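Protein yciF (Escherichia coli, PDB 2GS4) is a homodimeric stress protein of the ferritin superfamily, whose rubrerythrin-like helical bundle probably binds metal, though its precise role is not established. Local coordinates at residues T5-T17 against S116-Y129. Residues are numbered along the deposited sequence; the frame is centred on the assembly and turned at random.
Sequences TIEDVFIHLLSDT and SYGTLATLAEQLGY
F10 and L123 have the closest pair of CA atoms, 6.4 Å apart, between the 6-17 and 116-126 segments of helices 6-33 and 95-126, which run antiparallel at 148° with axes 10.1 Å apart. Knobs-into-holes packing joins them: L120 enters a hole made by F10, L13, L14 and T17, and L123 one made by I6, V9, F10 and L13. With CG anti to the backbone N (chi1 180°), the F10 side chain reaches across to the second helix, where CD2 lies 3.6 Å from L123 CB and the ring edge at CE2 meets L120 O. The Y129 ring turns its edge toward the F10 face in an offset edge-to-face pair, planes 66° apart, while L127 CB covers one Y129 face. Past that ring, Y129 OH donates to E7 OE2 (2.7 Å) on the anti side of the carboxylate, somewhat out of its plane, and N67 also bonds the hydroxyl. I6 CG2 presses tightly on L127 CD2 at 3.4 Å, beside the Schellman turn at G128. At the opposite end, one water bridges T17 OG1 and S116 OG. In this ferritin-like bundle, helix 38-63 packs on L14 and T17, helix 130-159 on Y117 and A124, and the second subunit against I6, V9, T122 and Q126.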
loop_
_atom_site.group_PDB
_atom_site.type_symbol
_atom_site.label_atom_id
_atom_site.label_comp_id
_atom_site.label_asym_id
_atom_site.label_seq_id
_atom_site.Cartn_x
_atom_site.Cartn_y
_atom_site.Cartn_z
ATOM N N THR A 5 -1.673 19.394 -9.044
ATOM C CA THR A 5 -0.434 20.022 -8.598
ATOM C C THR A 5 0.267 19.108 -7.603
ATOM O O THR A 5 -0.333 18.158 -7.093
ATOM C CB THR A 5 -0.692 21.379 -7.916
ATOM O OG1 THR A 5 -1.313 21.164 -6.643
ATOM C CG2 THR A 5 -1.612 22.236 -8.774
ATOM N N ILE A 6 1.538 19.394 -7.346
ATOM C CA ILE A 6 2.346 18.622 -6.407
ATOM C C ILE A 6 1.654 18.706 -5.058
ATOM O O ILE A 6 1.631 17.765 -4.267
ATOM C CB ILE A 6 3.754 19.238 -6.307
ATOM C CG1 ILE A 6 4.440 19.157 -7.674
ATOM C CG2 ILE A 6 4.569 18.552 -5.219
ATOM C CD1 ILE A 6 4.399 17.774 -8.306
ATOM N N GLU A 7 1.072 19.873 -4.842
ATOM C CA GLU A 7 0.347 20.197 -3.635
ATOM C C GLU A 7 -0.840 19.243 -3.447
ATOM O O GLU A 7 -1.048 18.726 -2.347
ATOM C CB GLU A 7 -0.118 21.651 -3.734
ATOM C CG GLU A 7 0.182 22.463 -2.506
ATOM C CD GLU A 7 -0.395 21.813 -1.282
ATOM O OE1 GLU A 7 -1.537 21.322 -1.379
ATOM O OE2 GLU A 7 0.280 21.793 -0.234
ATOM N N ASP A 8 -1.615 19.007 -4.506
ATOM C CA ASP A 8 -2.756 18.091 -4.406
ATOM C C ASP A 8 -2.254 16.685 -4.083
ATOM O O ASP A 8 -2.849 15.979 -3.274
ATOM C CB ASP A 8 -3.558 18.002 -5.712
ATOM C CG ASP A 8 -4.227 19.308 -6.104
ATOM O OD1 ASP A 8 -4.733 20.037 -5.224
ATOM O OD2 ASP A 8 -4.267 19.589 -7.322
ATOM N N VAL A 9 -1.162 16.277 -4.730
ATOM C CA VAL A 9 -0.588 14.952 -4.491
ATOM C C VAL A 9 -0.152 14.863 -3.036
ATOM O O VAL A 9 -0.403 13.863 -2.367
ATOM C CB VAL A 9 0.654 14.673 -5.388
ATOM C CG1 VAL A 9 1.298 13.341 -4.987
ATOM C CG2 VAL A 9 0.251 14.615 -6.854
ATOM N N PHE A 10 0.507 15.910 -2.552
ATOM C CA PHE A 10 0.967 15.934 -1.173
ATOM C C PHE A 10 -0.186 15.847 -0.185
ATOM O O PHE A 10 -0.134 15.044 0.756
ATOM C CB PHE A 10 1.799 17.192 -0.895
ATOM C CG PHE A 10 2.301 17.285 0.529
ATOM C CD1 PHE A 10 1.730 18.183 1.423
ATOM C CD2 PHE A 10 3.340 16.467 0.978
ATOM C CE1 PHE A 10 2.179 18.262 2.749
ATOM C CE2 PHE A 10 3.792 16.538 2.292
ATOM C CZ PHE A 10 3.211 17.442 3.180
ATOM N N ILE A 11 -1.226 16.655 -0.389
ATOM C CA ILE A 11 -2.351 16.612 0.531
ATOM C C ILE A 11 -3.019 15.232 0.491
ATOM O O ILE A 11 -3.390 14.683 1.525
ATOM C CB ILE A 11 -3.379 17.760 0.245
ATOM C CG1 ILE A 11 -4.461 17.744 1.312
ATOM C CG2 ILE A 11 -3.979 17.640 -1.141
ATOM C CD1 ILE A 11 -3.869 17.759 2.661
ATOM N N HIS A 12 -3.147 14.665 -0.704
ATOM C CA HIS A 12 -3.744 13.342 -0.858
ATOM C C HIS A 12 -2.958 12.297 -0.061
ATOM O O HIS A 12 -3.535 11.555 0.736
ATOM C CB HIS A 12 -3.770 12.938 -2.339
ATOM C CG HIS A 12 -3.964 11.469 -2.558
ATOM N ND1 HIS A 12 -5.163 10.830 -2.328
ATOM C CD2 HIS A 12 -3.102 10.512 -2.979
ATOM C CE1 HIS A 12 -5.034 9.543 -2.599
ATOM N NE2 HIS A 12 -3.793 9.323 -2.996
ATOM N N LEU A 13 -1.646 12.227 -0.282
ATOM C CA LEU A 13 -0.810 11.253 0.416
ATOM C C LEU A 13 -0.764 11.454 1.930
ATOM O O LEU A 13 -0.693 10.487 2.684
ATOM C CB LEU A 13 0.613 11.270 -0.161
ATOM C CG LEU A 13 0.792 10.704 -1.576
ATOM C CD1 LEU A 13 2.209 10.972 -2.055
ATOM C CD2 LEU A 13 0.498 9.208 -1.583
ATOM N N LEU A 14 -0.789 12.708 2.369
ATOM C CA LEU A 14 -0.756 13.008 3.797
ATOM C C LEU A 14 -2.061 12.556 4.449
ATOM O O LEU A 14 -2.059 12.013 5.560
ATOM C CB LEU A 14 -0.565 14.513 4.018
ATOM C CG LEU A 14 -0.416 14.937 5.480
ATOM C CD1 LEU A 14 0.930 14.494 6.000
ATOM C CD2 LEU A 14 -0.551 16.460 5.591
ATOM N N SER A 15 -3.169 12.787 3.747
ATOM C CA SER A 15 -4.495 12.414 4.228
ATOM C C SER A 15 -4.618 10.894 4.308
ATOM O O SER A 15 -5.279 10.355 5.211
ATOM C CB SER A 15 -5.575 12.966 3.294
ATOM O OG SER A 15 -5.596 14.382 3.311
ATOM N N ASP A 16 -3.979 10.211 3.362
ATOM C CA ASP A 16 -4.004 8.754 3.328
ATOM C C ASP A 16 -3.194 8.271 4.528
ATOM O O ASP A 16 -3.616 7.375 5.263
ATOM C CB ASP A 16 -3.367 8.247 2.031
ATOM C CG ASP A 16 -4.139 7.096 1.406
ATOM O OD1 ASP A 16 -3.611 6.469 0.459
ATOM O OD2 ASP A 16 -5.268 6.821 1.852
ATOM N N THR A 17 -2.038 8.889 4.745
ATOM C CA THR A 17 -1.197 8.499 5.867
ATOM C C THR A 17 -1.914 8.762 7.201
ATOM O O THR A 17 -1.793 7.967 8.138
ATOM C CB THR A 17 0.171 9.220 5.802
ATOM O OG1 THR A 17 0.965 8.625 4.765
ATOM C CG2 THR A 17 0.915 9.119 7.119
ATOM N N SER A 116 6.235 5.666 2.918
ATOM C CA SER A 116 5.227 6.732 2.919
ATOM C C SER A 116 5.791 8.066 3.418
ATOM O O SER A 116 5.609 9.108 2.796
ATOM C CB SER A 116 4.031 6.356 3.805
ATOM O OG SER A 116 3.075 5.577 3.110
ATOM N N TYR A 117 6.460 8.031 4.562
ATOM C CA TYR A 117 7.023 9.250 5.131
ATOM C C TYR A 117 8.229 9.751 4.347
ATOM O O TYR A 117 8.513 10.949 4.333
ATOM C CB TYR A 117 7.362 9.021 6.610
ATOM C CG TYR A 117 6.144 9.173 7.500
ATOM C CD1 TYR A 117 5.688 10.435 7.876
ATOM C CD2 TYR A 117 5.434 8.057 7.943
ATOM C CE1 TYR A 117 4.555 10.586 8.675
ATOM C CE2 TYR A 117 4.298 8.195 8.739
ATOM C CZ TYR A 117 3.868 9.462 9.103
ATOM O OH TYR A 117 2.761 9.606 9.907
ATOM N N GLY A 118 8.944 8.837 3.699
ATOM C CA GLY A 118 10.084 9.248 2.904
ATOM C C GLY A 118 9.533 10.104 1.777
ATOM O O GLY A 118 10.042 11.186 1.490
ATOM N N THR A 119 8.457 9.621 1.163
ATOM C CA THR A 119 7.793 10.318 0.065
ATOM C C THR A 119 7.210 11.665 0.515
ATOM O O THR A 119 7.422 12.683 -0.138
ATOM C CB THR A 119 6.667 9.429 -0.541
ATOM O OG1 THR A 119 7.250 8.259 -1.134
ATOM C CG2 THR A 119 5.886 10.192 -1.599
ATOM N N LEU A 120 6.494 11.672 1.637
ATOM C CA LEU A 120 5.887 12.905 2.148
ATOM C C LEU A 120 6.931 13.957 2.524
ATOM O O LEU A 120 6.753 15.144 2.243
ATOM C CB LEU A 120 4.990 12.604 3.362
ATOM C CG LEU A 120 3.662 11.894 3.076
ATOM C CD1 LEU A 120 3.051 11.389 4.379
ATOM C CD2 LEU A 120 2.704 12.852 2.375
ATOM N N ALA A 121 8.018 13.526 3.154
ATOM C CA ALA A 121 9.080 14.444 3.555
ATOM C C ALA A 121 9.728 15.111 2.337
ATOM O O ALA A 121 9.992 16.316 2.354
ATOM C CB ALA A 121 10.129 13.703 4.374
ATOM N N THR A 122 9.979 14.331 1.282
ATOM C CA THR A 122 10.589 14.868 0.061
ATOM C C THR A 122 9.624 15.839 -0.622
ATOM O O THR A 122 10.029 16.924 -1.050
ATOM C CB THR A 122 10.997 13.720 -0.926
ATOM O OG1 THR A 122 11.975 12.876 -0.304
ATOM C CG2 THR A 122 11.601 14.283 -2.208
ATOM N N LEU A 123 8.349 15.467 -0.711
ATOM C CA LEU A 123 7.357 16.338 -1.331
ATOM C C LEU A 123 7.257 17.643 -0.547
ATOM O O LEU A 123 7.272 18.725 -1.125
ATOM C CB LEU A 123 5.989 15.654 -1.387
ATOM C CG LEU A 123 5.900 14.476 -2.360
ATOM C CD1 LEU A 123 4.473 13.957 -2.395
ATOM C CD2 LEU A 123 6.331 14.918 -3.752
ATOM N N ALA A 124 7.164 17.539 0.774
ATOM C CA ALA A 124 7.082 18.727 1.610
ATOM C C ALA A 124 8.308 19.601 1.353
ATOM O O ALA A 124 8.184 20.814 1.193
ATOM C CB ALA A 124 7.008 18.335 3.087
ATOM N N GLU A 125 9.487 18.987 1.304
ATOM C CA GLU A 125 10.712 19.745 1.058
ATOM C C GLU A 125 10.667 20.456 -0.281
ATOM O O GLU A 125 11.003 21.638 -0.388
ATOM C CB GLU A 125 11.929 18.829 1.080
ATOM C CG GLU A 125 12.738 18.948 2.347
ATOM C CD GLU A 125 13.966 18.069 2.334
ATOM O OE1 GLU A 125 13.809 16.832 2.287
ATOM O OE2 GLU A 125 15.087 18.614 2.365
ATOM N N GLN A 126 10.248 19.724 -1.304
ATOM C CA GLN A 126 10.164 20.265 -2.647
ATOM C C GLN A 126 9.072 21.317 -2.821
ATOM O O GLN A 126 9.097 22.081 -3.786
ATOM C CB GLN A 126 9.985 19.116 -3.644
ATOM C CG GLN A 126 11.273 18.340 -3.879
ATOM C CD GLN A 126 12.219 19.070 -4.816
ATOM O OE1 GLN A 126 12.057 19.025 -6.034
ATOM N NE2 GLN A 126 13.203 19.759 -4.251
ATOM N N LEU A 127 8.116 21.367 -1.896
ATOM C CA LEU A 127 7.049 22.361 -1.990
ATOM C C LEU A 127 7.391 23.599 -1.162
ATOM O O LEU A 127 6.621 24.553 -1.105
ATOM C CB LEU A 127 5.716 21.765 -1.526
ATOM C CG LEU A 127 5.033 20.766 -2.469
ATOM C CD1 LEU A 127 4.067 19.890 -1.689
ATOM C CD2 LEU A 127 4.306 21.519 -3.574
ATOM N N GLY A 128 8.552 23.574 -0.521
ATOM C CA GLY A 128 8.970 24.703 0.289
ATOM C C GLY A 128 8.361 24.734 1.679
ATOM O O GLY A 128 8.359 25.783 2.322
ATOM N N TYR A 129 7.824 23.603 2.138
ATOM C CA TYR A 129 7.243 23.534 3.481
ATOM C C TYR A 129 8.316 23.029 4.432
ATOM O O TYR A 129 8.353 21.850 4.778
ATOM C CB TYR A 129 6.043 22.581 3.536
ATOM C CG TYR A 129 4.943 22.913 2.565
ATOM C CD1 TYR A 129 4.848 24.183 2.005
ATOM C CD2 TYR A 129 4.008 21.951 2.181
ATOM C CE1 TYR A 129 3.859 24.492 1.085
ATOM C CE2 TYR A 129 3.014 22.246 1.259
ATOM C CZ TYR A 129 2.948 23.521 0.712
ATOM O OH TYR A 129 1.987 23.829 -0.224
HETATM O O HOH W 1 1.094 5.839 5.370
#